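Local coordinates for putative cobalamin synthesis related protein (Corynebacterium diphtheriae, PDB 2NPN) that binds S-adenosylmethionine and is probably a precorrin-6A synthase, a methyltransferase of the adenosylcobalamin biosynthesis pathway, at residues Tyr6-Gly11 with Lys137-Ile142; Gln30-Leu35 with Thr54-Thr59; Gln146-Glu151 with Met242-Leu247; Ala191-Ala196 with Ile223-Ala228; Lys41-Ala46 with Thr236-Ile241. All blocks are in the same frame, centred on the assembly; numbering follows the deposited sequence. Where two conformers were deposited one is given.

Contact 1 (Tyr6-Gly11 with Lys137-Ile142); sequences YVIGIG and KVIPGI
Ile139 reaches across to Tyr6 and Ile8 where strands 134-139 and 3-9 run parallel. Its CB lies 3.9 Å from Val7 O. CG1 is anti to the carbonyl carbon (chi1 -62°), and an extended chi2 (179°) carries CD1 to two neighbours: it is 3.8 Å from Tyr6 CD1, on a side chain it meets obliquely, and 4.0 Å from CG1 of Ile8, which lies beside it and points the same way. Lys137 flanks the tyrosine ring. The backbones are joined by Val7 N to Lys137 O (2.8 Å), Ile139 N to Val7 O (2.8 Å) and Gly9 N to Ile139 O (2.9 Å). Past these bonds Gly9 and Gly141 bring their CA atoms within 4.3 Å, and a water links Gly9 O to Pro140 O. In this parallel alpha/beta sheet, strand 3-9 is also bonded to strand 104-109; Ile8 and Ile139 pack on helix 20-28, Val7 and Val138 on helix 119-130.

Contact 2 (Gln30-Leu35 with Thr54-Thr59); sequences QAIVAL and THAPGT
Ile32 and Thr59 set their side chains at about a right angle to each other, and the meeting is one of methyl and methylene groups. Ile32 has CG1 anti to the carbonyl carbon (chi1 -61°), beside the backbone N, and both atoms of this branch meet the threonine methyl: Ile32 CG1 and Thr59 CG2 are 3.7 Å apart, as are Ile32 CD1 and Thr59 CG2. The same CD1 comes within 4.0 Å of Thr59 CB. On the threonine, CG2 is anti to the backbone N, and this branch, rather than the hydroxyl, is pressed on the isoleucine. A third apolar group joins them from just past helix 42-55, where Ala56 CB stands 4.1 Å from Ile32 CD1. Strand 31-35, helix 42-55 and strand 61-64 form a beta-alpha-beta crossover between neighbouring parallel strands, and the contact lies where the chain leaves the helix to re-enter the sheet. A type II turn from Ala56 to Thr59 makes that change of direction, with Gly58 at positive phi (82°) and a weak bond from Thr59 N to Ala56 O of 3.3 Å. Ile32 also packs on Val52 of the helix and Leu108 of the next strand, while its backbone is bonded to Tyr62.

Contact 3 (Gln146-Glu151 with Met242-Leu247); sequences QVLTAE and MDTYLL. With SAM (S-adenosylmethionine), chain C.
Leu148 meets Tyr245 through the backbone, its CD2 3.9 Å from Tyr245 C, because the tyrosine ring hangs from the strand on the side away from helix 144-152. There Leu247 CG lies in the ring plane at an edge, and Trp192 meets the ring edge-to-face. The other flat group is the adenine of S-adenosylmethionine: selenomethionine Met242 covers one face, CB above its C4 (3.9 Å) and CE near the rim at N7 (3.5 Å). Toward the helix, Leu148 holds CG anti to its backbone N (chi1 177°) and spreads both methyls on the strand. CD1 rests 3.5 Å from Thr244 O, and CD2 4.1 Å from Leu246 CB. Helix and strand thus meet without hydrogen bonds; the strand's polar groups have other partners, among them the cofactor. Thr244 OG1 donates to the ligand's N3 (2.8 Å), and the ligand's O2' donates to Asp243 O (2.8 Å). Base and ribose are therefore recognised by successive residues of one strand, and Leu148 packs on its backbone from Thr244 to Leu246.

Contact 4 (Ala191-Ala196 with Ile223-Ala228); sequences AWQDVA and IGAQVA
Trp192 bonds to Gly224 where a short, weakly bonded helical turn packs on helix 220-238, within the second alpha/beta domain of the tetrapyrrole methylase fold. The buried half of the contact belongs to the indole. Its CG occupies the crowded position between backbone N and carbonyl carbon (chi1 58°), and the ring presents its edge to the helix: Gly224 O and Ala228 N both lie at that edge, close to the ring plane. At the benzo end, Trp192 CZ2 packs 3.7 Å from Val227 CG1, met obliquely, and 4.3 Å from Ala228 CB. The indole also touches Met202 and Trp204 of the mixed sheet. The outer half is less well knit. Gln193, bent at chi2, brings its amide against the helix backbone, with OE1 3.3 Å from Gly224 CA, a close approach that the glycine permits. Its NE2 is 3.3 Å from Ala225 N, but both are donors and no bond joins them; exposed Ala225 borders this side, where the helix is kinked. By contrast Gly224 O is gripped twice: Trp192 NE1 donates to it over 3.0 Å in a nearly straight bond (168° at the hydrogen), while Ala228 N approaches from the opposite face of the carbonyl plane.

Contact 5 (Lys41-Ala46 with Thr236-Ile241); sequences KSDLLA and TEHGWI
Lys41 lays its aliphatic chain over one face of the Trp240 indole. Its CG sits 3.6 Å from the centroid of the five-membered ring, only 8° off the normal, a CH-pi contact. CD passes over the six-membered ring and CE lies just past its rim, 3.4 Å from Trp240 CE3, before the chain bends at chi4 (72°) to place NZ. Leu44 adds its CG at 4.2 Å from Trp240 CH2. The indole's polar atom is served by a water in the ring plane, which accepts from Trp240 NE1 (3.1 Å) and from Asp43 N (3.1 Å) in the first turn of helix 42-55. That water also donates weakly to Asp43 OD1, linking the helix start to the tryptophan. Lys41 holds the N-cap position of helix 42-55, which connects strands 31-35 and 61-64 of the first domain's parallel sheet; Trp240, edge-to-face with Phe207, lies between helix 220-238 and strand 243-249 of the second, so the contact bridges the two domains at the surface.

From the N terminus, strand 3-9 is the first to pair, and contact 1 closes its long loop at 137-142 in the parallel sheet. Contact 2 is nested inside that loop, completing a local crossover of the same sheet. Residues 41-46 also lie within it, but their partner comes near the C terminus, so contact 5 crosses contacts 1 and 2 and ties the first domain to the second. Contact 3 opens after contact 1 has closed, the two touching through Ile142 and Val147, and it crosses contact 5 in turn. Contact 4 is nested inside the loops of both contacts 3 and 5, and touches contact 3 where Val195 meets Leu247.

Contact 1 (Tyr6-Gly11 with Lys137-Ile142)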
# COMPACT_ATOMS: atom_id res chain seq x y z
N TYR A 6 7.38 -2.72 15.63
CA TYR A 6 6.02 -2.79 15.16
C TYR A 6 6.05 -2.44 13.68
O TYR A 6 6.64 -1.45 13.29
CB TYR A 6 5.11 -1.78 15.85
CG TYR A 6 4.85 -2.04 17.28
CD1 TYR A 6 3.98 -3.03 17.65
CD2 TYR A 6 5.42 -1.22 18.26
CE1 TYR A 6 3.68 -3.26 18.96
CE2 TYR A 6 5.13 -1.45 19.61
CZ TYR A 6 4.25 -2.47 19.94
OH TYR A 6 3.95 -2.72 21.26
N VAL A 7 5.38 -3.25 12.86
CA VAL A 7 5.24 -2.93 11.44
C VAL A 7 3.75 -2.65 11.26
O VAL A 7 2.94 -3.56 11.35
CB VAL A 7 5.72 -4.08 10.54
CG1 VAL A 7 5.55 -3.71 9.07
CG2 VAL A 7 7.19 -4.42 10.89
N ILE A 8 3.44 -1.38 11.09
CA ILE A 8 2.06 -0.92 11.29
C ILE A 8 1.42 -0.50 9.96
O ILE A 8 1.83 0.50 9.35
CB ILE A 8 1.96 0.27 12.31
CG1 ILE A 8 2.72 -0.06 13.60
CG2 ILE A 8 0.49 0.65 12.52
CD1 ILE A 8 2.53 0.94 14.69
N GLY A 9 0.35 -1.17 9.57
CA GLY A 9 -0.42 -0.72 8.45
C GLY A 9 -1.22 0.50 8.86
O GLY A 9 -1.88 0.50 9.90
N ILE A 10 -1.11 1.56 8.07
CA ILE A 10 -1.80 2.81 8.40
C ILE A 10 -2.96 3.11 7.46
O ILE A 10 -3.49 4.22 7.49
CB ILE A 10 -0.82 4.02 8.52
CG1 ILE A 10 -0.07 4.29 7.20
CG2 ILE A 10 0.16 3.77 9.64
CD1 ILE A 10 0.69 5.64 7.10
N GLY A 11 -3.40 2.13 6.69
CA GLY A 11 -4.56 2.32 5.86
C GLY A 11 -4.25 3.12 4.59
O GLY A 11 -3.11 3.32 4.21
N LYS A 137 6.47 -7.39 15.35
CA LYS A 137 5.02 -7.52 15.51
C LYS A 137 4.30 -6.73 14.39
O LYS A 137 4.46 -5.51 14.27
CB LYS A 137 4.59 -7.02 16.89
CG LYS A 137 5.27 -7.77 18.08
CD LYS A 137 4.85 -7.21 19.41
CE LYS A 137 3.47 -7.72 19.86
NZ LYS A 137 3.32 -7.58 21.33
N VAL A 138 3.49 -7.44 13.62
CA VAL A 138 2.84 -6.85 12.47
C VAL A 138 1.42 -6.50 12.89
O VAL A 138 0.69 -7.33 13.47
CB VAL A 138 2.85 -7.81 11.29
CG1 VAL A 138 2.11 -7.19 10.09
CG2 VAL A 138 4.27 -8.23 10.93
N ILE A 139 1.03 -5.29 12.51
CA ILE A 139 -0.29 -4.75 12.81
C ILE A 139 -1.02 -4.50 11.47
O ILE A 139 -0.57 -3.67 10.69
CB ILE A 139 -0.18 -3.46 13.65
CG1 ILE A 139 0.49 -3.79 14.99
CG2 ILE A 139 -1.52 -2.82 13.77
CD1 ILE A 139 0.68 -2.55 15.92
N PRO A 140 -2.10 -5.26 11.19
CA PRO A 140 -2.84 -5.09 9.93
C PRO A 140 -3.47 -3.73 9.78
O PRO A 140 -3.81 -3.08 10.77
CB PRO A 140 -3.94 -6.14 10.00
CG PRO A 140 -3.75 -6.90 11.22
CD PRO A 140 -2.64 -6.35 12.02
N GLY A 141 -3.70 -3.37 8.53
CA GLY A 141 -4.42 -2.16 8.20
C GLY A 141 -5.30 -2.39 6.99
O GLY A 141 -5.19 -3.39 6.30
N ILE A 142 -6.12 -1.39 6.71
CA ILE A 142 -7.07 -1.43 5.62
C ILE A 142 -6.37 -1.24 4.27
O ILE A 142 -5.77 -0.21 4.00
CB ILE A 142 -8.17 -0.37 5.81
CG1 ILE A 142 -8.93 -0.62 7.11
CG2 ILE A 142 -9.12 -0.36 4.65
CD1 ILE A 142 -9.57 -1.97 7.27
O HOH W 1 -4.38 0.06 10.96

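Contact 2 (Gln30-Leu35 with Thr54-Thr59)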
# COMPACT_ATOMS: atom_id res chain seq x y z
N GLN A 30 8.80 4.64 20.58
CA GLN A 30 9.77 5.67 20.92
C GLN A 30 10.47 6.27 19.69
O GLN A 30 11.18 7.29 19.80
CB GLN A 30 10.79 5.08 21.86
CG GLN A 30 10.29 5.02 23.28
CD GLN A 30 10.59 3.69 23.94
OE1 GLN A 30 10.78 2.67 23.26
NE2 GLN A 30 10.60 3.67 25.27
N ALA A 31 10.31 5.60 18.55
CA ALA A 31 10.78 6.08 17.26
C ALA A 31 9.88 5.55 16.17
O ALA A 31 9.36 4.48 16.30
CB ALA A 31 12.21 5.64 16.98
N ILE A 32 9.77 6.33 15.09
CA ILE A 32 8.95 6.01 13.94
C ILE A 32 9.77 6.12 12.66
O ILE A 32 10.44 7.11 12.43
CB ILE A 32 7.69 6.89 13.84
CG1 ILE A 32 6.80 6.70 15.07
CG2 ILE A 32 6.89 6.51 12.59
CD1 ILE A 32 5.58 7.63 15.11
N VAL A 33 9.69 5.08 11.83
CA VAL A 33 10.44 5.00 10.56
C VAL A 33 9.43 4.75 9.43
O VAL A 33 8.42 4.04 9.58
CB VAL A 33 11.49 3.85 10.56
CG1 VAL A 33 12.26 3.77 9.20
CG2 VAL A 33 12.48 3.99 11.74
N ALA A 34 9.74 5.28 8.25
CA ALA A 34 8.96 4.94 7.08
C ALA A 34 9.92 4.78 5.90
O ALA A 34 10.77 5.65 5.68
CB ALA A 34 7.97 6.01 6.79
N LEU A 35 9.80 3.66 5.19
CA LEU A 35 10.64 3.42 4.01
C LEU A 35 9.85 3.89 2.80
O LEU A 35 8.74 3.41 2.57
CB LEU A 35 11.00 1.94 3.91
CG LEU A 35 11.68 1.35 5.17
CD1 LEU A 35 11.87 -0.18 5.08
CD2 LEU A 35 13.03 2.04 5.45
N THR A 54 -1.76 13.32 14.88
CA THR A 54 -2.98 13.06 15.63
C THR A 54 -2.78 12.05 16.74
O THR A 54 -3.27 12.25 17.85
CB THR A 54 -4.09 12.54 14.71
OG1 THR A 54 -4.35 13.49 13.69
CG2 THR A 54 -5.38 12.28 15.53
N HIS A 55 -2.06 10.96 16.47
CA HIS A 55 -1.99 9.85 17.44
C HIS A 55 -0.68 9.76 18.21
O HIS A 55 -0.69 9.44 19.42
CB HIS A 55 -2.37 8.52 16.76
CG HIS A 55 -3.74 8.58 16.15
ND1 HIS A 55 -4.88 8.57 16.92
CD2 HIS A 55 -4.14 8.78 14.88
CE1 HIS A 55 -5.93 8.73 16.14
NE2 HIS A 55 -5.51 8.86 14.90
N ALA A 56 0.42 10.06 17.56
CA ALA A 56 1.73 10.04 18.22
C ALA A 56 2.32 11.41 18.12
O ALA A 56 3.43 11.57 17.59
CB ALA A 56 2.66 9.01 17.60
N PRO A 57 1.59 12.44 18.60
CA PRO A 57 2.23 13.73 18.50
C PRO A 57 3.52 13.72 19.30
O PRO A 57 3.65 12.99 20.31
CB PRO A 57 1.21 14.70 19.11
CG PRO A 57 0.28 13.87 19.89
CD PRO A 57 0.26 12.53 19.24
N GLY A 58 4.48 14.50 18.82
CA GLY A 58 5.76 14.63 19.47
C GLY A 58 6.71 13.51 19.12
O GLY A 58 7.69 13.31 19.84
N THR A 59 6.45 12.79 18.03
CA THR A 59 7.36 11.73 17.59
C THR A 59 7.69 11.97 16.13
O THR A 59 6.80 11.83 15.28
CB THR A 59 6.75 10.33 17.78
OG1 THR A 59 6.20 10.21 19.10
CG2 THR A 59 7.83 9.27 17.59

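Contact 3 (Gln146-Glu151 with Met242-Leu247)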
# COMPACT_ATOMS: atom_id res chain seq x y z
N GLN A 146 -9.79 -3.13 -0.14
CA GLN A 146 -10.97 -3.03 0.75
C GLN A 146 -11.64 -1.68 0.64
O GLN A 146 -12.88 -1.57 0.75
CB GLN A 146 -10.52 -3.28 2.19
CG GLN A 146 -10.24 -4.71 2.47
CD GLN A 146 -9.55 -4.85 3.82
OE1 GLN A 146 -10.18 -5.21 4.82
NE2 GLN A 146 -8.26 -4.56 3.87
N VAL A 147 -10.86 -0.62 0.42
CA VAL A 147 -11.45 0.72 0.22
C VAL A 147 -12.19 0.75 -1.13
O VAL A 147 -13.27 1.30 -1.21
CB VAL A 147 -10.43 1.85 0.36
CG1 VAL A 147 -11.13 3.19 0.22
CG2 VAL A 147 -9.74 1.77 1.77
N LEU A 148 -11.63 0.15 -2.18
CA LEU A 148 -12.31 0.13 -3.47
C LEU A 148 -13.69 -0.53 -3.35
O LEU A 148 -14.72 -0.01 -3.81
CB LEU A 148 -11.46 -0.66 -4.50
CG LEU A 148 -12.15 -0.78 -5.87
CD1 LEU A 148 -12.02 0.48 -6.73
CD2 LEU A 148 -11.56 -1.98 -6.65
N THR A 149 -13.73 -1.72 -2.73
CA THR A 149 -14.99 -2.47 -2.67
C THR A 149 -15.95 -1.73 -1.73
O THR A 149 -17.16 -1.68 -2.00
CB THR A 149 -14.77 -3.92 -2.28
OG1 THR A 149 -14.01 -4.00 -1.09
CG2 THR A 149 -14.03 -4.64 -3.41
N ALA A 150 -15.47 -1.14 -0.65
CA ALA A 150 -16.36 -0.45 0.28
C ALA A 150 -16.94 0.82 -0.36
O ALA A 150 -18.14 1.09 -0.26
CB ALA A 150 -15.66 -0.13 1.62
N GLU A 151 -16.09 1.60 -1.06
CA GLU A 151 -16.57 2.83 -1.66
C GLU A 151 -17.58 2.60 -2.79
O GLU A 151 -18.54 3.38 -2.98
CB GLU A 151 -15.40 3.67 -2.14
CG GLU A 151 -14.55 4.26 -0.99
CD GLU A 151 -15.36 5.22 -0.12
OE1 GLU A 151 -15.92 6.22 -0.62
OE2 GLU A 151 -15.46 4.97 1.12
N MSE A 242 -2.33 6.60 -8.29
CA MSE A 242 -2.42 5.20 -7.89
C MSE A 242 -3.88 4.82 -8.03
O MSE A 242 -4.74 5.52 -7.49
CB MSE A 242 -1.95 4.96 -6.47
CG MSE A 242 -0.44 5.06 -6.31
SE MSE A 242 0.17 4.54 -4.55
CE MSE A 242 -0.90 5.79 -3.51
N ASP A 243 -4.12 3.77 -8.80
CA ASP A 243 -5.45 3.24 -9.01
C ASP A 243 -5.50 1.76 -8.64
O ASP A 243 -4.47 1.05 -8.68
CB ASP A 243 -6.00 3.46 -10.44
CG ASP A 243 -5.18 2.74 -11.57
OD1 ASP A 243 -4.00 2.38 -11.35
OD2 ASP A 243 -5.69 2.59 -12.73
N THR A 244 -6.71 1.29 -8.34
CA THR A 244 -6.96 -0.14 -8.12
C THR A 244 -8.29 -0.39 -8.80
O THR A 244 -9.18 0.48 -8.81
CB THR A 244 -7.05 -0.46 -6.58
OG1 THR A 244 -5.83 -0.11 -5.90
CG2 THR A 244 -7.29 -1.97 -6.29
N TYR A 245 -8.46 -1.57 -9.39
CA TYR A 245 -9.73 -1.87 -10.05
C TYR A 245 -10.04 -3.35 -9.92
O TYR A 245 -9.16 -4.17 -9.72
CB TYR A 245 -9.75 -1.36 -11.48
CG TYR A 245 -8.63 -1.83 -12.40
CD1 TYR A 245 -8.83 -2.90 -13.28
CD2 TYR A 245 -7.41 -1.15 -12.49
CE1 TYR A 245 -7.81 -3.33 -14.17
CE2 TYR A 245 -6.44 -1.57 -13.37
CZ TYR A 245 -6.64 -2.65 -14.23
OH TYR A 245 -5.65 -3.01 -15.15
N LEU A 246 -11.33 -3.67 -10.10
CA LEU A 246 -11.82 -5.03 -10.04
C LEU A 246 -12.52 -5.29 -11.38
O LEU A 246 -13.32 -4.46 -11.80
CB LEU A 246 -12.81 -5.23 -8.88
CG LEU A 246 -13.23 -6.67 -8.62
CD1 LEU A 246 -13.59 -6.83 -7.07
CD2 LEU A 246 -14.34 -7.11 -9.52
N LEU A 247 -12.15 -6.36 -12.06
CA LEU A 247 -12.78 -6.80 -13.32
C LEU A 247 -13.56 -8.05 -13.00
O LEU A 247 -13.11 -8.94 -12.29
CB LEU A 247 -11.71 -7.15 -14.35
CG LEU A 247 -10.78 -6.01 -14.81
CD1 LEU A 247 -9.74 -6.55 -15.88
CD2 LEU A 247 -11.53 -4.86 -15.31
N SAM C . 0.17 -2.34 1.06
CA SAM C . -0.75 -1.57 0.18
C SAM C . -2.20 -1.92 0.44
O SAM C . -3.10 -1.34 -0.22
OXT SAM C . -2.48 -2.74 1.34
CB SAM C . -0.39 -1.79 -1.30
CG SAM C . 0.97 -1.21 -1.71
SD SAM C . 1.39 -1.33 -3.48
CE SAM C . 3.07 -0.65 -3.34
C5' SAM C . 0.70 0.13 -4.33
C4' SAM C . -0.58 -0.15 -5.12
O4' SAM C . -1.66 -0.18 -4.25
C3' SAM C . -0.96 0.92 -6.15
O3' SAM C . -0.28 0.75 -7.37
C2' SAM C . -2.45 0.75 -6.29
O2' SAM C . -2.73 -0.41 -7.05
C1' SAM C . -2.78 0.49 -4.84
N9 SAM C . -3.11 1.73 -4.09
C8 SAM C . -2.48 2.14 -2.92
N7 SAM C . -3.07 3.25 -2.45
C5 SAM C . -4.12 3.53 -3.29
C6 SAM C . -5.10 4.50 -3.26
N6 SAM C . -5.16 5.45 -2.29
N1 SAM C . -6.06 4.51 -4.27
C2 SAM C . -6.06 3.52 -5.23
N3 SAM C . -5.10 2.55 -5.26
C4 SAM C . -4.14 2.53 -4.29

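Contact 4 (Ala191-Ala196 with Ile223-Ala228)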
# COMPACT_ATOMS: atom_id res chain seq x y z
N ALA A 191 -4.42 -1.68 -18.37
CA ALA A 191 -4.42 -3.08 -18.79
C ALA A 191 -5.83 -3.66 -19.01
O ALA A 191 -5.98 -4.66 -19.72
CB ALA A 191 -3.57 -3.95 -17.80
N TRP A 192 -6.86 -3.03 -18.44
CA TRP A 192 -8.23 -3.40 -18.70
C TRP A 192 -8.56 -3.39 -20.21
O TRP A 192 -9.41 -4.15 -20.67
CB TRP A 192 -9.23 -2.53 -17.96
CG TRP A 192 -9.16 -1.03 -18.23
CD1 TRP A 192 -9.79 -0.36 -19.22
CD2 TRP A 192 -8.45 -0.05 -17.47
NE1 TRP A 192 -9.52 0.97 -19.13
CE2 TRP A 192 -8.71 1.19 -18.05
CE3 TRP A 192 -7.63 -0.11 -16.35
CZ2 TRP A 192 -8.17 2.37 -17.55
CZ3 TRP A 192 -7.12 1.05 -15.84
CH2 TRP A 192 -7.38 2.27 -16.45
N GLN A 193 -7.94 -2.48 -20.94
CA GLN A 193 -8.28 -2.36 -22.36
C GLN A 193 -7.85 -3.60 -23.13
O GLN A 193 -8.47 -3.95 -24.17
CB GLN A 193 -7.62 -1.09 -22.92
CG GLN A 193 -8.23 0.22 -22.41
CD GLN A 193 -9.64 0.47 -22.96
OE1 GLN A 193 -10.58 -0.19 -22.56
NE2 GLN A 193 -9.77 1.42 -23.91
N ASP A 194 -6.82 -4.28 -22.64
CA ASP A 194 -6.19 -5.39 -23.34
C ASP A 194 -6.88 -6.73 -23.12
O ASP A 194 -6.67 -7.66 -23.90
CB ASP A 194 -4.72 -5.48 -22.89
CG ASP A 194 -3.96 -4.15 -23.04
OD1 ASP A 194 -4.11 -3.47 -24.07
OD2 ASP A 194 -3.21 -3.80 -22.10
N VAL A 195 -7.68 -6.85 -22.07
CA VAL A 195 -8.24 -8.15 -21.70
C VAL A 195 -9.77 -8.21 -21.70
O VAL A 195 -10.35 -9.27 -21.51
CB VAL A 195 -7.75 -8.60 -20.32
CG1 VAL A 195 -6.22 -8.73 -20.35
CG2 VAL A 195 -8.16 -7.63 -19.22
N ALA A 196 -10.41 -7.07 -21.87
CA ALA A 196 -11.88 -7.03 -21.83
C ALA A 196 -12.56 -7.76 -22.97
O ALA A 196 -12.06 -7.80 -24.10
CB ALA A 196 -12.35 -5.57 -21.76
N ILE A 223 -16.89 2.20 -20.92
CA ILE A 223 -16.09 3.22 -20.16
C ILE A 223 -14.58 3.08 -20.25
O ILE A 223 -13.86 3.94 -19.75
CB ILE A 223 -16.44 3.24 -18.62
CG1 ILE A 223 -15.92 2.00 -17.87
CG2 ILE A 223 -17.90 3.47 -18.37
CD1 ILE A 223 -15.89 2.19 -16.36
N GLY A 224 -14.08 2.00 -20.82
CA GLY A 224 -12.65 1.72 -20.75
C GLY A 224 -11.77 2.82 -21.32
O GLY A 224 -10.80 3.23 -20.69
N ALA A 225 -12.11 3.32 -22.50
CA ALA A 225 -11.33 4.39 -23.12
C ALA A 225 -11.45 5.68 -22.30
O ALA A 225 -10.45 6.40 -22.16
CB ALA A 225 -11.76 4.63 -24.54
N GLN A 226 -12.66 5.96 -21.79
CA GLN A 226 -12.88 7.14 -20.95
C GLN A 226 -12.02 7.07 -19.68
O GLN A 226 -11.44 8.08 -19.25
CB GLN A 226 -14.37 7.27 -20.56
CG GLN A 226 -15.33 7.55 -21.71
CD GLN A 226 -16.82 7.41 -21.36
OE1 GLN A 226 -17.69 7.87 -22.10
NE2 GLN A 226 -17.12 6.78 -20.22
N VAL A 227 -11.95 5.91 -19.04
CA VAL A 227 -11.16 5.83 -17.81
C VAL A 227 -9.65 5.95 -18.15
O VAL A 227 -8.86 6.54 -17.37
CB VAL A 227 -11.50 4.56 -16.98
CG1 VAL A 227 -10.62 4.48 -15.78
CG2 VAL A 227 -12.98 4.61 -16.55
N ALA A 228 -9.25 5.42 -19.31
CA ALA A 228 -7.85 5.54 -19.75
C ALA A 228 -7.52 7.03 -19.89
O ALA A 228 -6.46 7.46 -19.42
CB ALA A 228 -7.62 4.77 -21.05

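Contact 5 (Lys41-Ala46 with Thr236-Ile241)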
# COMPACT_ATOMS: atom_id res chain seq x y z
N LYS A 41 5.72 11.89 -3.34
CA LYS A 41 4.29 12.18 -3.34
C LYS A 41 4.01 13.03 -2.11
O LYS A 41 3.77 12.52 -1.02
CB LYS A 41 3.46 10.89 -3.34
CG LYS A 41 3.61 10.02 -4.59
CD LYS A 41 2.91 8.66 -4.42
CE LYS A 41 3.00 7.77 -5.67
NZ LYS A 41 4.36 7.20 -5.93
N SER A 42 4.05 14.35 -2.31
CA SER A 42 3.84 15.32 -1.23
C SER A 42 2.52 15.14 -0.50
O SER A 42 2.48 15.27 0.73
CB SER A 42 3.92 16.75 -1.79
OG SER A 42 5.17 16.97 -2.41
N ASP A 43 1.45 14.83 -1.23
CA ASP A 43 0.14 14.55 -0.62
C ASP A 43 0.24 13.40 0.37
O ASP A 43 -0.37 13.44 1.43
CB ASP A 43 -0.91 14.15 -1.66
CG ASP A 43 -1.20 15.24 -2.67
OD1 ASP A 43 -1.34 14.91 -3.88
OD2 ASP A 43 -1.31 16.43 -2.25
N LEU A 44 0.98 12.36 0.01
CA LEU A 44 1.12 11.19 0.88
C LEU A 44 1.95 11.50 2.12
O LEU A 44 1.58 11.09 3.23
CB LEU A 44 1.75 10.00 0.14
CG LEU A 44 0.87 9.26 -0.86
CD1 LEU A 44 1.58 7.96 -1.22
CD2 LEU A 44 -0.51 8.99 -0.30
N LEU A 45 3.06 12.19 1.95
CA LEU A 45 3.88 12.60 3.10
C LEU A 45 3.04 13.40 4.09
O LEU A 45 3.12 13.19 5.32
CB LEU A 45 5.12 13.40 2.65
CG LEU A 45 6.37 12.56 2.42
CD1 LEU A 45 6.12 11.55 1.31
CD2 LEU A 45 7.58 13.42 2.08
N ALA A 46 2.22 14.31 3.56
CA ALA A 46 1.34 15.15 4.37
C ALA A 46 0.25 14.36 5.11
O ALA A 46 0.04 14.59 6.31
CB ALA A 46 0.72 16.28 3.50
N THR A 236 -1.18 13.67 -15.12
CA THR A 236 -0.56 14.92 -15.54
C THR A 236 -0.75 16.01 -14.47
O THR A 236 0.20 16.70 -14.07
CB THR A 236 -1.13 15.36 -16.88
OG1 THR A 236 -0.87 14.33 -17.85
CG2 THR A 236 -0.50 16.70 -17.33
N GLU A 237 -1.98 16.12 -14.00
CA GLU A 237 -2.34 17.09 -12.98
C GLU A 237 -1.58 16.91 -11.66
O GLU A 237 -0.98 17.87 -11.15
CB GLU A 237 -3.83 16.97 -12.71
CG GLU A 237 -4.35 18.01 -11.75
CD GLU A 237 -5.73 17.71 -11.22
OE1 GLU A 237 -6.44 16.88 -11.83
OE2 GLU A 237 -6.10 18.30 -10.18
N HIS A 238 -1.64 15.71 -11.10
CA HIS A 238 -1.11 15.46 -9.76
C HIS A 238 0.37 15.11 -9.77
O HIS A 238 1.02 15.17 -8.73
CB HIS A 238 -1.86 14.29 -9.07
CG HIS A 238 -3.27 14.61 -8.68
ND1 HIS A 238 -3.60 15.18 -7.47
CD2 HIS A 238 -4.45 14.41 -9.33
CE1 HIS A 238 -4.92 15.33 -7.40
NE2 HIS A 238 -5.45 14.87 -8.51
N GLY A 239 0.88 14.70 -10.92
CA GLY A 239 2.27 14.26 -11.03
C GLY A 239 2.42 12.77 -10.91
O GLY A 239 3.49 12.22 -11.16
N TRP A 240 1.35 12.12 -10.47
CA TRP A 240 1.34 10.68 -10.23
C TRP A 240 -0.10 10.24 -10.06
O TRP A 240 -1.01 11.05 -9.89
CB TRP A 240 2.12 10.32 -8.96
CG TRP A 240 1.55 10.96 -7.71
CD1 TRP A 240 1.78 12.24 -7.27
CD2 TRP A 240 0.66 10.37 -6.74
NE1 TRP A 240 1.10 12.48 -6.11
CE2 TRP A 240 0.41 11.35 -5.75
CE3 TRP A 240 0.06 9.12 -6.60
CZ2 TRP A 240 -0.42 11.12 -4.67
CZ3 TRP A 240 -0.75 8.88 -5.50
CH2 TRP A 240 -0.99 9.89 -4.55
N ILE A 241 -0.31 8.93 -10.10
CA ILE A 241 -1.63 8.39 -9.79
C ILE A 241 -1.48 6.97 -9.25
O ILE A 241 -0.57 6.26 -9.67
CB ILE A 241 -2.58 8.39 -11.03
CG1 ILE A 241 -3.98 7.88 -10.64
CG2 ILE A 241 -2.04 7.53 -12.19
CD1 ILE A 241 -5.01 8.33 -11.63
O HOH W 2 1.59 14.94 -4.28